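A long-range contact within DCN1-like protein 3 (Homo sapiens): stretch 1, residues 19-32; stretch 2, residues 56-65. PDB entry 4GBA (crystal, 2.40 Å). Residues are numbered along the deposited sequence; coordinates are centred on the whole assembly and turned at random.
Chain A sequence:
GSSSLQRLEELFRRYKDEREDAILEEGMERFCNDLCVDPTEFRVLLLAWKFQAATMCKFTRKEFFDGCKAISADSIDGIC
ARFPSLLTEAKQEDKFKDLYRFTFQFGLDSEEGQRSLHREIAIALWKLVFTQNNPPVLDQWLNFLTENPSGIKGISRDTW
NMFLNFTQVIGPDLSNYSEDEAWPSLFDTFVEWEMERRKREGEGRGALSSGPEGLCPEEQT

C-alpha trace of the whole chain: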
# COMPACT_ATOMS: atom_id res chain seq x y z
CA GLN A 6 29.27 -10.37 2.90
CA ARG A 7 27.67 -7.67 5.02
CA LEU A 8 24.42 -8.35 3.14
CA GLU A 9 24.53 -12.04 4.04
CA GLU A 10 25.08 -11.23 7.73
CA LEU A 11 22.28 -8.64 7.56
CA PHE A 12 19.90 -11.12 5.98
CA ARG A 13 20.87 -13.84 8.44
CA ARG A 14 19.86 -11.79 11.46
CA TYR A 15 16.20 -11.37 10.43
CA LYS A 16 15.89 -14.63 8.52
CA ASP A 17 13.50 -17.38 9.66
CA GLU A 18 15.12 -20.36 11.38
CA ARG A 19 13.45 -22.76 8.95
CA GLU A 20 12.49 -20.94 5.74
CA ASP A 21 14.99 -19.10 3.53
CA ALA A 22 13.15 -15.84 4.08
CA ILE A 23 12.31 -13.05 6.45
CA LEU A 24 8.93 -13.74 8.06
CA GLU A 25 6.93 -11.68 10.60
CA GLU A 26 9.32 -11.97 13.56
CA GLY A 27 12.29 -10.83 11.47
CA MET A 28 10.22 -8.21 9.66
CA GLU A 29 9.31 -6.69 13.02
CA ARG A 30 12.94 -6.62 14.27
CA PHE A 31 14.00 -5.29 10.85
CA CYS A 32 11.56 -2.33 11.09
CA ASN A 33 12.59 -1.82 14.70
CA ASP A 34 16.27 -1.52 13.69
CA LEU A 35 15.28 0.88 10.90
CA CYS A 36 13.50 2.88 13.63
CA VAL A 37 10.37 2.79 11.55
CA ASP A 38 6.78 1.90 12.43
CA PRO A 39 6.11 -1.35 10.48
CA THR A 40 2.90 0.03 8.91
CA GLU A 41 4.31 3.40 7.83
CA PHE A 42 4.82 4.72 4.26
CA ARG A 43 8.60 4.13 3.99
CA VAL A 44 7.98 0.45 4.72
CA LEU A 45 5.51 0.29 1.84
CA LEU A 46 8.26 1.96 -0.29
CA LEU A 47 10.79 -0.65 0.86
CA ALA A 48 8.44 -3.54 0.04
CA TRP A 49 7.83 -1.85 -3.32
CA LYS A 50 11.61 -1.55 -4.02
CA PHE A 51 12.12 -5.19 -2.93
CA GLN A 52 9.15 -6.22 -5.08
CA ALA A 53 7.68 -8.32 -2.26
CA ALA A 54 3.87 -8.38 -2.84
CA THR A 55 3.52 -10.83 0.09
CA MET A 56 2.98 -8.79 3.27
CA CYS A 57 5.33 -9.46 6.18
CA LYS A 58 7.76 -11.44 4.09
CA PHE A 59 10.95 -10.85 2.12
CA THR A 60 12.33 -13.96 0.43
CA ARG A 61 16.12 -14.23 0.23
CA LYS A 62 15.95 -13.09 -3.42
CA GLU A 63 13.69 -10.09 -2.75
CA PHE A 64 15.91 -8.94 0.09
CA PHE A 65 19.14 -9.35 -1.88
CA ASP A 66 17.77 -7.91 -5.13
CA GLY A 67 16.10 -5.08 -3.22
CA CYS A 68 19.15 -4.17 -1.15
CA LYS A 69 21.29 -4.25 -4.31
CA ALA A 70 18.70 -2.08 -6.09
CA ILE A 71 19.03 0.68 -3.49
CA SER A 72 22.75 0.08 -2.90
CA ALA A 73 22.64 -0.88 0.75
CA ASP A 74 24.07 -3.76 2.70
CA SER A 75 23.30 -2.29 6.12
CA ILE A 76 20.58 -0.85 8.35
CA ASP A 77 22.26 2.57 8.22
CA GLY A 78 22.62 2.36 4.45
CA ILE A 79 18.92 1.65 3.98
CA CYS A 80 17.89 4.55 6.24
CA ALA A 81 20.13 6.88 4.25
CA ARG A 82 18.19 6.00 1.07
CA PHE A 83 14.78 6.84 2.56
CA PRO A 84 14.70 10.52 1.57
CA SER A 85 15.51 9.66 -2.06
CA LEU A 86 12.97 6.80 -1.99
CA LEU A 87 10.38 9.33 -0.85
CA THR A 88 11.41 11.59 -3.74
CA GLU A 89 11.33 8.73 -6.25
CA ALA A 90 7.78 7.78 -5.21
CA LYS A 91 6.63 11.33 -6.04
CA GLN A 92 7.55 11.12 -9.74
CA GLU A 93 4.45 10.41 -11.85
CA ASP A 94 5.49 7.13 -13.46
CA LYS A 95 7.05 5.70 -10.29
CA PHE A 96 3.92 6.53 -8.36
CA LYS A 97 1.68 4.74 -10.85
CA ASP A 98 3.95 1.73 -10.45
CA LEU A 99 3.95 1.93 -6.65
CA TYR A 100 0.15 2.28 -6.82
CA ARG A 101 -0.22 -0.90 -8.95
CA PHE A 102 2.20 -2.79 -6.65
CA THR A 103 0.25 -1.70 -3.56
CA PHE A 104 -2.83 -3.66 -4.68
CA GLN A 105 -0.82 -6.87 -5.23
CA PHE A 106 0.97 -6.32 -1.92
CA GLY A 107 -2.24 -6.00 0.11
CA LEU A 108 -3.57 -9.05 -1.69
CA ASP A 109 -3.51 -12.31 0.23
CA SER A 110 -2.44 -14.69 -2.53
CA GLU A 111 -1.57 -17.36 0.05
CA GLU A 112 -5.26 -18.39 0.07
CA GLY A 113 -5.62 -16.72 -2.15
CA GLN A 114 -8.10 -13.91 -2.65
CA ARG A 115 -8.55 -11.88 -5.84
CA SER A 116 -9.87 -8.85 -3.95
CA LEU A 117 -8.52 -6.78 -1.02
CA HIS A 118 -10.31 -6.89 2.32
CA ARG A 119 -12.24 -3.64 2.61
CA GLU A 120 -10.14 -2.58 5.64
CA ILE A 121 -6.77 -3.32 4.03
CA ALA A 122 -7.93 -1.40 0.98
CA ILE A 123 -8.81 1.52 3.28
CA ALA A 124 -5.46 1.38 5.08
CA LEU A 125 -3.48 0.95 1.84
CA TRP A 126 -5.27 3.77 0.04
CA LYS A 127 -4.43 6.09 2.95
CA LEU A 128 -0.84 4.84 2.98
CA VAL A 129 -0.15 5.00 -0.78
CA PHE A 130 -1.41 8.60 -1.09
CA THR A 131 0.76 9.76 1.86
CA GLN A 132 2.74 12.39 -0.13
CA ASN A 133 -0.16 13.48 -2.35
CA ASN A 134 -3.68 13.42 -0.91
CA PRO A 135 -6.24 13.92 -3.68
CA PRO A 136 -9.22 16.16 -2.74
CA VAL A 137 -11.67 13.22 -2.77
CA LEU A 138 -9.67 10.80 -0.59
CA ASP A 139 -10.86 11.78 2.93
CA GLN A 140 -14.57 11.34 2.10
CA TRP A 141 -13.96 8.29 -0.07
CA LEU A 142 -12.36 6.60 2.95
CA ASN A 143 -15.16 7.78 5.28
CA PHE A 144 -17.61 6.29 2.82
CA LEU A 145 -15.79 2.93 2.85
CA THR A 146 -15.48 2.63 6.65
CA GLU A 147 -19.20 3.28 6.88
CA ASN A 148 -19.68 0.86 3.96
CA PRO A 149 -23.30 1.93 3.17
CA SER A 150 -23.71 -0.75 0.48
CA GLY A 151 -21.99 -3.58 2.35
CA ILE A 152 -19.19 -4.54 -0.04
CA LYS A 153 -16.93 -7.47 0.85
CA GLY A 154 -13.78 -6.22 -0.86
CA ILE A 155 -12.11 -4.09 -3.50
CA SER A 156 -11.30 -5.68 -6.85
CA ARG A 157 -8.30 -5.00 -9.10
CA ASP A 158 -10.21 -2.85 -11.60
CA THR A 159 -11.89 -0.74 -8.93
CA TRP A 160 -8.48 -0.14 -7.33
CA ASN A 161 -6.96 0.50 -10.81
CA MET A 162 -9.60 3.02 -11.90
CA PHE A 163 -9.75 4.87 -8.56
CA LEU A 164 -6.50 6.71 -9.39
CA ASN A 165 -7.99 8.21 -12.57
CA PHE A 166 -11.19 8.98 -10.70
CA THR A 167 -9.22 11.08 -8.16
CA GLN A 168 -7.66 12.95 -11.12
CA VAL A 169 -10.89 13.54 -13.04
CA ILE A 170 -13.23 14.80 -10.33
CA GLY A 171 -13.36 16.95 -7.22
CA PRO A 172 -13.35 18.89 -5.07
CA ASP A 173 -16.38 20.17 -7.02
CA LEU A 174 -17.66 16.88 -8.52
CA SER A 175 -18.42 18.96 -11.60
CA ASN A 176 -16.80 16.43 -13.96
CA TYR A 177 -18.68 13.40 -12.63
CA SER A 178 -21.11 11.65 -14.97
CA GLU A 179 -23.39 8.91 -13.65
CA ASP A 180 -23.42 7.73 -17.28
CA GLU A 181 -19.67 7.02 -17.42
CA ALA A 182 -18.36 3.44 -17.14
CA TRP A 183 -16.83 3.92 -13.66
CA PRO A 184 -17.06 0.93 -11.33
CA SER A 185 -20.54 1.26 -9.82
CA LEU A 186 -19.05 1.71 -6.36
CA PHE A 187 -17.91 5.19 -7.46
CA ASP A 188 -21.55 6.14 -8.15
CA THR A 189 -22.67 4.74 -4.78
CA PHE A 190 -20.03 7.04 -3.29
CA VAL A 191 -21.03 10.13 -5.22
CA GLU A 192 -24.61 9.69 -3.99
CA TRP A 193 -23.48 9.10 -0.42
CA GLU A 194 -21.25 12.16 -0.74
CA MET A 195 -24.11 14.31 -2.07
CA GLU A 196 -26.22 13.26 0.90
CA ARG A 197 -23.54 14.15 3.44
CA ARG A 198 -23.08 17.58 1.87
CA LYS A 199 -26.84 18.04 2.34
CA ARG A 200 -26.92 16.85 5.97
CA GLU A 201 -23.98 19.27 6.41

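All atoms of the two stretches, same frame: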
# COMPACT_ATOMS: atom_id res chain seq x y z
N ARG A 19 13.75 -21.64 9.83
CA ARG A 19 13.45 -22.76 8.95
C ARG A 19 13.42 -22.36 7.47
O ARG A 19 14.16 -22.90 6.66
CB ARG A 19 12.13 -23.42 9.36
N GLU A 20 12.56 -21.40 7.12
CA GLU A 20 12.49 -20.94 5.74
C GLU A 20 13.68 -20.07 5.34
O GLU A 20 14.33 -19.49 6.20
CB GLU A 20 11.19 -20.17 5.50
CG GLU A 20 9.99 -21.05 5.24
CD GLU A 20 8.73 -20.24 4.97
OE1 GLU A 20 7.80 -20.30 5.80
OE2 GLU A 20 8.69 -19.54 3.92
N ASP A 21 13.95 -19.99 4.05
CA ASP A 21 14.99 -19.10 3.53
C ASP A 21 14.36 -17.76 3.20
O ASP A 21 14.25 -17.38 2.03
CB ASP A 21 15.64 -19.71 2.28
CG ASP A 21 16.97 -19.07 1.93
OD1 ASP A 21 17.65 -18.53 2.84
OD2 ASP A 21 17.36 -19.13 0.75
N ALA A 22 13.93 -17.06 4.24
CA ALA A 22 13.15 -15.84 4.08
C ALA A 22 13.02 -15.09 5.40
O ALA A 22 13.21 -15.65 6.48
CB ALA A 22 11.75 -16.17 3.53
N ILE A 23 12.70 -13.82 5.30
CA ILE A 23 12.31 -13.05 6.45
C ILE A 23 10.80 -13.16 6.60
O ILE A 23 10.04 -12.81 5.69
CB ILE A 23 12.75 -11.59 6.32
CG1 ILE A 23 14.28 -11.54 6.12
CG2 ILE A 23 12.29 -10.77 7.53
CD1 ILE A 23 14.90 -10.15 6.11
N LEU A 24 10.36 -13.69 7.75
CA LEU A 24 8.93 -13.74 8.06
C LEU A 24 8.57 -12.60 9.02
O LEU A 24 9.28 -11.60 9.08
CB LEU A 24 8.55 -15.11 8.61
CG LEU A 24 9.00 -16.26 7.69
CD1 LEU A 24 8.63 -17.62 8.26
CD2 LEU A 24 8.44 -16.11 6.28
N GLU A 25 7.47 -12.76 9.76
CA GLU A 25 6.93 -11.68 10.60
C GLU A 25 7.81 -11.29 11.80
O GLU A 25 7.85 -10.13 12.18
CB GLU A 25 5.51 -12.01 11.09
CG GLU A 25 5.37 -13.39 11.71
CD GLU A 25 4.73 -14.40 10.76
OE1 GLU A 25 5.10 -14.42 9.55
OE2 GLU A 25 3.84 -15.15 11.20
N GLU A 26 8.48 -12.26 12.40
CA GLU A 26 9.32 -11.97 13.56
C GLU A 26 10.53 -11.14 13.11
O GLU A 26 10.82 -10.10 13.71
CB GLU A 26 9.76 -13.25 14.28
CG GLU A 26 8.59 -14.16 14.71
CD GLU A 26 8.04 -15.03 13.56
OE1 GLU A 26 8.48 -14.86 12.39
OE2 GLU A 26 7.17 -15.90 13.83
N GLY A 27 11.21 -11.59 12.06
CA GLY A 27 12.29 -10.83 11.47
C GLY A 27 11.83 -9.47 10.97
O GLY A 27 12.45 -8.45 11.25
N MET A 28 10.74 -9.45 10.22
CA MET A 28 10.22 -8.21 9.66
C MET A 28 10.07 -7.14 10.73
O MET A 28 10.37 -5.96 10.51
CB MET A 28 8.86 -8.45 8.98
CG MET A 28 8.36 -7.25 8.19
SD MET A 28 9.46 -6.89 6.79
CE MET A 28 9.24 -8.38 5.81
N GLU A 29 9.57 -7.58 11.89
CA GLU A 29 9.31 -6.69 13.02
C GLU A 29 10.63 -6.15 13.60
O GLU A 29 10.80 -4.95 13.79
CB GLU A 29 8.43 -7.41 14.08
CG GLU A 29 8.03 -6.56 15.29
CD GLU A 29 9.19 -6.31 16.27
OE1 GLU A 29 9.94 -7.26 16.57
OE2 GLU A 29 9.35 -5.16 16.73
N ARG A 30 11.59 -7.04 13.86
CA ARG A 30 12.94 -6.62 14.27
C ARG A 30 13.62 -5.71 13.22
O ARG A 30 14.28 -4.73 13.55
CB ARG A 30 13.83 -7.84 14.55
CG ARG A 30 13.42 -8.67 15.77
CD ARG A 30 13.63 -7.93 17.11
NE ARG A 30 12.59 -6.95 17.39
CZ ARG A 30 12.69 -5.97 18.29
NH1 ARG A 30 13.80 -5.83 19.00
NH2 ARG A 30 11.68 -5.11 18.46
N PHE A 31 13.44 -6.07 11.95
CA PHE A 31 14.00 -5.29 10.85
C PHE A 31 13.46 -3.85 10.84
O PHE A 31 14.23 -2.90 10.77
CB PHE A 31 13.74 -6.03 9.52
CG PHE A 31 14.22 -5.32 8.30
CD1 PHE A 31 15.57 -5.12 8.06
CD2 PHE A 31 13.32 -4.88 7.34
CE1 PHE A 31 16.02 -4.47 6.92
CE2 PHE A 31 13.76 -4.23 6.19
CZ PHE A 31 15.11 -4.04 5.98
N CYS A 32 12.15 -3.67 10.96
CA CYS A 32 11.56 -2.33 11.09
C CYS A 32 12.00 -1.63 12.38
O CYS A 32 12.22 -0.41 12.40
CB CYS A 32 10.03 -2.38 11.03
SG CYS A 32 9.38 -3.01 9.46
N MET A 56 2.78 -9.55 2.04
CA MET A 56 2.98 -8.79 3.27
C MET A 56 3.69 -9.58 4.35
O MET A 56 3.35 -10.74 4.58
CB MET A 56 1.66 -8.30 3.84
CG MET A 56 1.31 -6.92 3.42
SD MET A 56 -0.13 -6.36 4.30
CE MET A 56 -0.59 -4.94 3.30
N CYS A 57 4.66 -8.92 4.99
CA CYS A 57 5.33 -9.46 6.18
C CYS A 57 6.35 -10.49 5.80
O CYS A 57 6.73 -11.32 6.63
CB CYS A 57 4.33 -10.08 7.17
SG CYS A 57 3.06 -8.97 7.79
N LYS A 58 6.78 -10.47 4.55
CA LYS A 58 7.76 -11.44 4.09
C LYS A 58 8.67 -10.86 3.02
O LYS A 58 8.21 -10.21 2.08
CB LYS A 58 7.05 -12.68 3.58
CG LYS A 58 7.97 -13.70 2.93
CD LYS A 58 7.20 -14.97 2.55
CE LYS A 58 8.10 -15.96 1.80
NZ LYS A 58 7.51 -17.34 1.71
N PHE A 59 9.97 -11.08 3.18
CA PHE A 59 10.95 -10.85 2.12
C PHE A 59 11.68 -12.16 1.91
O PHE A 59 12.38 -12.62 2.80
CB PHE A 59 12.01 -9.82 2.53
CG PHE A 59 11.49 -8.44 2.78
CD1 PHE A 59 10.50 -7.90 1.99
CD2 PHE A 59 12.02 -7.66 3.81
CE1 PHE A 59 10.03 -6.61 2.21
CE2 PHE A 59 11.56 -6.37 4.05
CZ PHE A 59 10.56 -5.85 3.23
N THR A 60 11.52 -12.78 0.74
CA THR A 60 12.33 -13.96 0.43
C THR A 60 13.80 -13.55 0.31
O THR A 60 14.10 -12.37 0.08
CB THR A 60 11.91 -14.63 -0.89
OG1 THR A 60 12.21 -13.75 -1.98
CG2 THR A 60 10.41 -14.94 -0.89
N ARG A 61 14.70 -14.50 0.46
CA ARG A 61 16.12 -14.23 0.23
C ARG A 61 16.36 -13.40 -1.04
O ARG A 61 17.10 -12.43 -1.00
CB ARG A 61 16.91 -15.53 0.18
CG ARG A 61 18.35 -15.32 -0.25
CD ARG A 61 19.16 -16.60 -0.18
NE ARG A 61 20.58 -16.31 -0.01
CZ ARG A 61 21.22 -16.33 1.15
NH1 ARG A 61 20.58 -16.67 2.27
NH2 ARG A 61 22.51 -16.04 1.20
N LYS A 62 15.75 -13.79 -2.16
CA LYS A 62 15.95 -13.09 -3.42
C LYS A 62 15.44 -11.65 -3.44
O LYS A 62 16.07 -10.75 -4.00
CB LYS A 62 15.32 -13.85 -4.60
CG LYS A 62 15.69 -13.24 -5.95
CD LYS A 62 14.95 -13.89 -7.10
CE LYS A 62 15.21 -13.14 -8.40
NZ LYS A 62 16.67 -13.10 -8.74
N GLU A 63 14.27 -11.43 -2.84
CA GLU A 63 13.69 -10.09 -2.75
C GLU A 63 14.61 -9.19 -1.93
O GLU A 63 14.92 -8.06 -2.32
CB GLU A 63 12.29 -10.14 -2.11
CG GLU A 63 11.23 -10.78 -3.02
CD GLU A 63 9.99 -11.29 -2.27
OE1 GLU A 63 9.91 -11.19 -1.03
OE2 GLU A 63 9.07 -11.81 -2.95
N PHE A 64 15.07 -9.71 -0.80
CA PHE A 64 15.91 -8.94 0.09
C PHE A 64 17.24 -8.59 -0.59
O PHE A 64 17.66 -7.42 -0.62
CB PHE A 64 16.12 -9.70 1.41
CG PHE A 64 16.74 -8.87 2.48
CD1 PHE A 64 15.96 -8.03 3.26
CD2 PHE A 64 18.11 -8.90 2.70
CE1 PHE A 64 16.53 -7.24 4.26
CE2 PHE A 64 18.69 -8.12 3.70
CZ PHE A 64 17.89 -7.29 4.48
N PHE A 65 17.89 -9.59 -1.17
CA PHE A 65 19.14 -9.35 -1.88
C PHE A 65 18.99 -8.44 -3.10
O PHE A 65 19.76 -7.50 -3.27
CB PHE A 65 19.80 -10.67 -2.26
CG PHE A 65 20.63 -11.26 -1.16
CD1 PHE A 65 22.02 -11.25 -1.24
CD2 PHE A 65 20.03 -11.79 -0.03
CE1 PHE A 65 22.79 -11.79 -0.22
CE2 PHE A 65 20.79 -12.32 1.00
CZ PHE A 65 22.17 -12.32 0.91

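The two stretches are joined by a very short antiparallel β-bridge, with a hydrophobic cluster of helix-borne side chains on one face and two salt bridges near its outer end. Together they bury 662 Å², summed over both sides.

The register is fixed by backbone geometry. Ile23 and Phe59 form a hydrogen-bonded antiparallel pair: Ile23 N donates to Phe59 O at 2.8 Å with an N-H...O angle of 168°, and Phe59 N donates to Ile23 O at 3.0 Å and 148°. Ala22 and Thr60 make the adjacent non-hydrogen-bonded pair, their CA atoms 4.2 Å apart, against 5.0 Å between the CA atoms of Ile23 and Phe59. Beyond this pair, Arg61 N reaches Asp21 O in a weak hydrogen bond of 3.3 Å. Ile23 O also receives a CA-H...O contact from Lys58 CA at 3.1 Å, so this carbonyl is approached by two consecutive residues.

Each strand leads directly into a helix, with Leu24 and Thr60 at the N-cap positions. At Thr60 the cap is reciprocal: Glu63 N donates to Thr60 OG1 at 3.2 Å, and Thr60 N donates to Glu63 OE1 at 2.9 Å. A β-branched hydroxyl residue thus serves both as a strand residue and as a helix cap.

Ile23 and Phe59 direct their side chains to the same face of the sheet, with Ile23 CB 4.2 Å from Phe59 CB. Met28 and Phe31 bring the first helix over this pair; both have chi1 in the t well, and both CA-to-CB bonds point toward the second stretch. Met28 CE lies over one face of the Phe59 ring, 3.5 Å from its centroid and 14° off the normal, a CH-π contact. The flexible thioether suits this place, because its p values at chi2 and chi3 fold the chain so that the terminal methyl also comes within 3.5 Å of Lys58 N. Phe31 CE2 approaches Phe59 CE2 at 3.7 Å, near the plane of the Phe59 ring. Phe64, from the second helix, completes the cluster: its edge is turned toward the face of Phe31 in an offset arrangement, with centroids 5.7 Å apart and planes at 70°. Ile23 CD1, extended by chi2 in the t well, makes an off-centre CH-π contact 4.1 Å from the Phe64 centroid. Ile23, Met28, Phe31, Phe59 and Phe64 are all buried, as expected for apolar side chains packed this closely.

The opposite face, carrying Ala22 and Thr60, is more lightly packed. The small Ala22 fits beneath an extended lysine: its CB is 4.0 Å from Lys58 CE. With all four chi angles t, Lys58 runs out to a salt bridge in which Lys58 NZ meets Glu20 OE2 at 3.3 Å, a weak hydrogen bond. A second salt bridge joins Asp21 OD1 to Arg61 NH1 at 3.5 Å, the carboxylate oxygen lying near the guanidinium plane. Glu20 and Asp21 are exposed, so these charges remain at the surface while the aromatic cluster is enclosed.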